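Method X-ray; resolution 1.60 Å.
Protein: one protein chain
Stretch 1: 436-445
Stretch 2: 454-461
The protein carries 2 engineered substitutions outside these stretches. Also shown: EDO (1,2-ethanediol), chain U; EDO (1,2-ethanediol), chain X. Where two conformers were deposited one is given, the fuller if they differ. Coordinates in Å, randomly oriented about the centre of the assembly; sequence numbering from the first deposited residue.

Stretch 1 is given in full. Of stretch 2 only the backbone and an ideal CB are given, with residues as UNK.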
# COMPACT_ATOMS: atom_id res chain seq x y z
N TRP F 436 7.96 1.26 16.81
CA TRP F 436 7.95 0.02 17.53
C TRP F 436 8.08 -1.19 16.59
O TRP F 436 8.69 -2.19 16.97
CB TRP F 436 6.66 -0.09 18.37
CG TRP F 436 6.71 0.66 19.68
CD1 TRP F 436 5.86 1.66 20.10
CD2 TRP F 436 7.59 0.40 20.78
NE1 TRP F 436 6.19 2.05 21.37
CE2 TRP F 436 7.24 1.29 21.82
CE3 TRP F 436 8.63 -0.50 20.99
CZ2 TRP F 436 7.91 1.32 23.02
CZ3 TRP F 436 9.29 -0.47 22.19
CH2 TRP F 436 8.93 0.43 23.19
N ALA F 437 7.47 -1.11 15.40
CA ALA F 437 7.57 -2.19 14.42
C ALA F 437 9.05 -2.35 14.00
O ALA F 437 9.59 -3.47 13.99
CB ALA F 437 6.73 -1.89 13.25
N ARG F 438 9.71 -1.24 13.71
CA ARG F 438 11.13 -1.30 13.37
C ARG F 438 11.95 -1.88 14.51
O ARG F 438 12.83 -2.72 14.31
CB ARG F 438 11.69 0.09 13.00
CG ARG F 438 11.21 0.60 11.71
CD ARG F 438 11.97 1.87 11.29
NE ARG F 438 11.69 3.00 12.15
CZ ARG F 438 10.58 3.73 12.11
NH1 ARG F 438 9.62 3.49 11.23
NH2 ARG F 438 10.42 4.75 12.94
N TYR F 439 11.65 -1.43 15.73
CA TYR F 439 12.33 -1.91 16.92
C TYR F 439 12.22 -3.43 17.03
O TYR F 439 13.19 -4.13 17.32
CB TYR F 439 11.73 -1.23 18.16
CG TYR F 439 12.28 -1.72 19.47
CD1 TYR F 439 13.40 -1.14 20.02
CD2 TYR F 439 11.68 -2.78 20.15
CE1 TYR F 439 13.92 -1.59 21.21
CE2 TYR F 439 12.20 -3.24 21.34
CZ TYR F 439 13.32 -2.64 21.87
OH TYR F 439 13.87 -3.07 23.07
N THR F 440 11.01 -3.94 16.81
CA THR F 440 10.77 -5.37 16.89
C THR F 440 11.70 -6.14 15.96
O THR F 440 12.32 -7.14 16.37
CB THR F 440 9.34 -5.69 16.55
OG1 THR F 440 8.47 -5.02 17.49
CG2 THR F 440 9.10 -7.20 16.59
N THR F 441 11.78 -5.69 14.71
CA THR F 441 12.56 -6.39 13.70
C THR F 441 14.08 -6.19 13.87
O THR F 441 14.84 -7.16 13.84
CB THR F 441 12.08 -5.95 12.33
OG1 THR F 441 10.73 -6.43 12.18
CG2 THR F 441 13.00 -6.46 11.19
N ILE F 442 14.50 -4.96 14.10
CA ILE F 442 15.91 -4.65 14.29
C ILE F 442 16.49 -5.38 15.50
O ILE F 442 17.61 -5.92 15.43
CB ILE F 442 16.15 -3.13 14.41
CG1 ILE F 442 15.77 -2.46 13.10
CG2 ILE F 442 17.59 -2.84 14.81
CD1 ILE F 442 15.64 -0.94 13.19
N THR F 443 15.75 -5.43 16.61
CA THR F 443 16.29 -6.07 17.81
C THR F 443 16.45 -7.59 17.64
O THR F 443 17.44 -8.16 18.10
CB THR F 443 15.47 -5.72 19.07
OG1 THR F 443 14.12 -6.14 18.92
CG2 THR F 443 15.52 -4.23 19.36
N ALA F 444 15.51 -8.22 16.94
CA ALA F 444 15.62 -9.66 16.66
C ALA F 444 16.77 -9.92 15.70
O ALA F 444 17.58 -10.80 15.93
CB ALA F 444 14.33 -10.21 16.11
N ALA F 445 16.87 -9.13 14.65
CA ALA F 445 18.00 -9.27 13.73
C ALA F 445 19.34 -9.09 14.42
O ALA F 445 20.29 -9.85 14.17
CB ALA F 445 17.87 -8.26 12.58
N UNK F 454 19.21 -10.58 5.90
CA UNK F 454 18.27 -9.64 5.29
C UNK F 454 17.08 -9.42 6.20
O UNK F 454 16.62 -10.35 6.83
CB UNK F 454 17.80 -10.15 3.92
N UNK F 455 16.61 -8.18 6.25
CA UNK F 455 15.36 -7.84 6.93
C UNK F 455 14.44 -7.13 5.95
O UNK F 455 14.90 -6.31 5.16
CB UNK F 455 15.62 -6.97 8.16
N UNK F 456 13.15 -7.42 6.05
CA UNK F 456 12.16 -6.59 5.36
C UNK F 456 10.89 -6.45 6.18
O UNK F 456 10.00 -7.30 6.11
CB UNK F 456 11.83 -7.18 3.99
N UNK F 457 10.85 -5.37 6.95
CA UNK F 457 9.66 -4.87 7.64
C UNK F 457 9.27 -5.73 8.81
O UNK F 457 9.41 -5.29 9.94
CB UNK F 457 8.48 -4.77 6.67
N UNK F 458 8.79 -6.94 8.53
CA UNK F 458 8.32 -7.89 9.55
C UNK F 458 9.05 -9.21 9.45
O UNK F 458 8.65 -10.17 10.08
CB UNK F 458 6.81 -8.12 9.42
N UNK F 459 10.13 -9.28 8.68
CA UNK F 459 10.75 -10.56 8.40
C UNK F 459 12.24 -10.48 8.53
O UNK F 459 12.85 -9.47 8.20
CB UNK F 459 10.37 -11.05 7.00
N UNK F 460 12.82 -11.54 9.07
CA UNK F 460 14.28 -11.68 9.12
C UNK F 460 14.68 -13.00 8.47
O UNK F 460 14.05 -14.03 8.66
CB UNK F 460 14.79 -11.61 10.56
N UNK F 461 15.75 -12.94 7.69
CA UNK F 461 16.26 -14.09 6.96
C UNK F 461 17.64 -14.40 7.51
O UNK F 461 18.49 -13.50 7.57
CB UNK F 461 16.30 -13.83 5.45
C1 EDO U . 6.87 -7.12 4.56
O1 EDO U . 5.85 -6.38 3.89
C2 EDO U . 6.83 -8.60 4.17
O2 EDO U . 8.14 -9.19 4.13
C1 EDO X . 19.86 -5.31 20.75
O1 EDO X . 21.20 -5.23 21.24
C2 EDO X . 19.15 -6.53 21.35
O2 EDO X . 18.79 -7.50 20.35

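Stretch 1 is a continuous helix. Stretch 2 is two short strand segments, 454-456 and 459-461, joined by a tight turn. The second segment runs nearly parallel to the helix, at 17°, with a closest axis approach of 8.7 Å.

At position 454 the CA-to-CB bond points away from the helix, and no helix atom lies within 5.5 Å of the ideal CB. The extended backbone sets few limits, so many residues would suit. The residue is Tyr-454. Its backbone pairs with position 461, and its hydroxyl is hydrogen-bonded elsewhere in the structure.

Position 455 points toward the helix. Its ideal CB is 4.0 Å from Thr-441 CG2 and 5.1 Å from Ala-445 CB. Both neighbours are methyl groups, so a small or medium apolar side chain is expected: Ala, Cys or Val. The residue is Cys-455. With chi1 in m, its SG reaches 3.5 Å from Ala-445 CB, a close apolar contact, while its CB lies 4.1 Å from Thr-441 CG2.

Position 456 points away again, as alternation along a strand predicts. Stretch 1 offers it nothing, and a polar residue is as plausible as any other. The residue is Asp-456, whose carboxylate oxygens are hydrogen-bonded elsewhere in the structure. Its backbone O accepts a 2.7 Å bond from the N of position 458.

Position 457 has phi/psi of 72/-70. Positive phi often favours Gly, and Asn is also common there. The CB points away, so the helix does not select the side chain. It meets the backbone instead: Thr-441 OG1 donates a hydrogen bond to the O of 457 at 2.8 Å. Any residue tolerating these angles could supply that acceptor. The residue is Thr-457. Its chi1 is in m, and its CB lies 3.7 Å from C1 of the chain U ethanediol.

Position 458 also points away. Its ideal CB is 5.1 Å from Thr-441 OG1, and its CA is 3.9 Å from that oxygen. Small polar residues common in turns, such as Asp, Asn or Ser, would suit, as would Gly. The residue is Asp-458. Its OD2 lies 3.1 Å from C2 of the chain U ethanediol.

Position 459 points away, with no helix atom within 5.5 Å of the ideal CB. The choice is wide. The residue is Ser-459. Ser-459 OG donates a 2.9 Å hydrogen bond to Asp-458 OD2. Its backbone O accepts a 3.0 Å bond from Asp-456 N.

Position 460 points toward the helix. Its ideal CB is 5.0 Å from Ala-445 CB and 5.5 Å from Thr-441 CG2. That leaves room for more than a methyl, and Val, Ile, Leu or Met would suit. The residue is Ile-460. Its CG2 lies 4.0 Å from Thr-441 CG2 and 4.1 Å from Ala-445 CB, while its CD1 extends to 4.1 Å from Ala-444 CB.

Position 461 is out of reach of the helix, which does not restrict it. The residue is His-461, with ND1 hydrogen-bonded elsewhere in the structure.

Stretch 2, residues 454-461: YCDTDSIH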
# COMPACT_ATOMS: atom_id res chain seq x y z
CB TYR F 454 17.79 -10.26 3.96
CG TYR F 454 16.77 -9.48 3.18
CD1 TYR F 454 17.10 -8.31 2.53
CD2 TYR F 454 15.45 -9.91 3.10
CE1 TYR F 454 16.16 -7.59 1.81
CE2 TYR F 454 14.51 -9.20 2.35
CZ TYR F 454 14.86 -8.05 1.72
OH TYR F 454 13.93 -7.32 1.00
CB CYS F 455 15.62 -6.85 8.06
SG CYS F 455 16.74 -7.44 9.35
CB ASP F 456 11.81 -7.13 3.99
CG ASP F 456 10.85 -6.19 3.23
OD1 ASP F 456 10.66 -5.03 3.71
OD2 ASP F 456 10.29 -6.58 2.18
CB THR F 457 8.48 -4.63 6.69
OG1 THR F 457 8.88 -3.72 5.68
CG2 THR F 457 7.28 -4.02 7.46
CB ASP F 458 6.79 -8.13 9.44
CG ASP F 458 6.35 -8.59 8.07
OD1 ASP F 458 5.12 -8.66 7.82
OD2 ASP F 458 7.23 -8.86 7.22
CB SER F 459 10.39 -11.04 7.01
OG SER F 459 8.98 -11.16 6.86
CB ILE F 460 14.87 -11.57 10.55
CG1 ILE F 460 14.34 -12.67 11.48
CG2 ILE F 460 14.56 -10.17 11.12
CD1 ILE F 460 14.96 -12.61 12.88
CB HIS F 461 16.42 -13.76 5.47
CG HIS F 461 15.14 -13.38 4.77
ND1 HIS F 461 14.93 -13.67 3.44
CD2 HIS F 461 14.04 -12.73 5.20
CE1 HIS F 461 13.75 -13.21 3.08
NE2 HIS F 461 13.18 -12.64 4.13
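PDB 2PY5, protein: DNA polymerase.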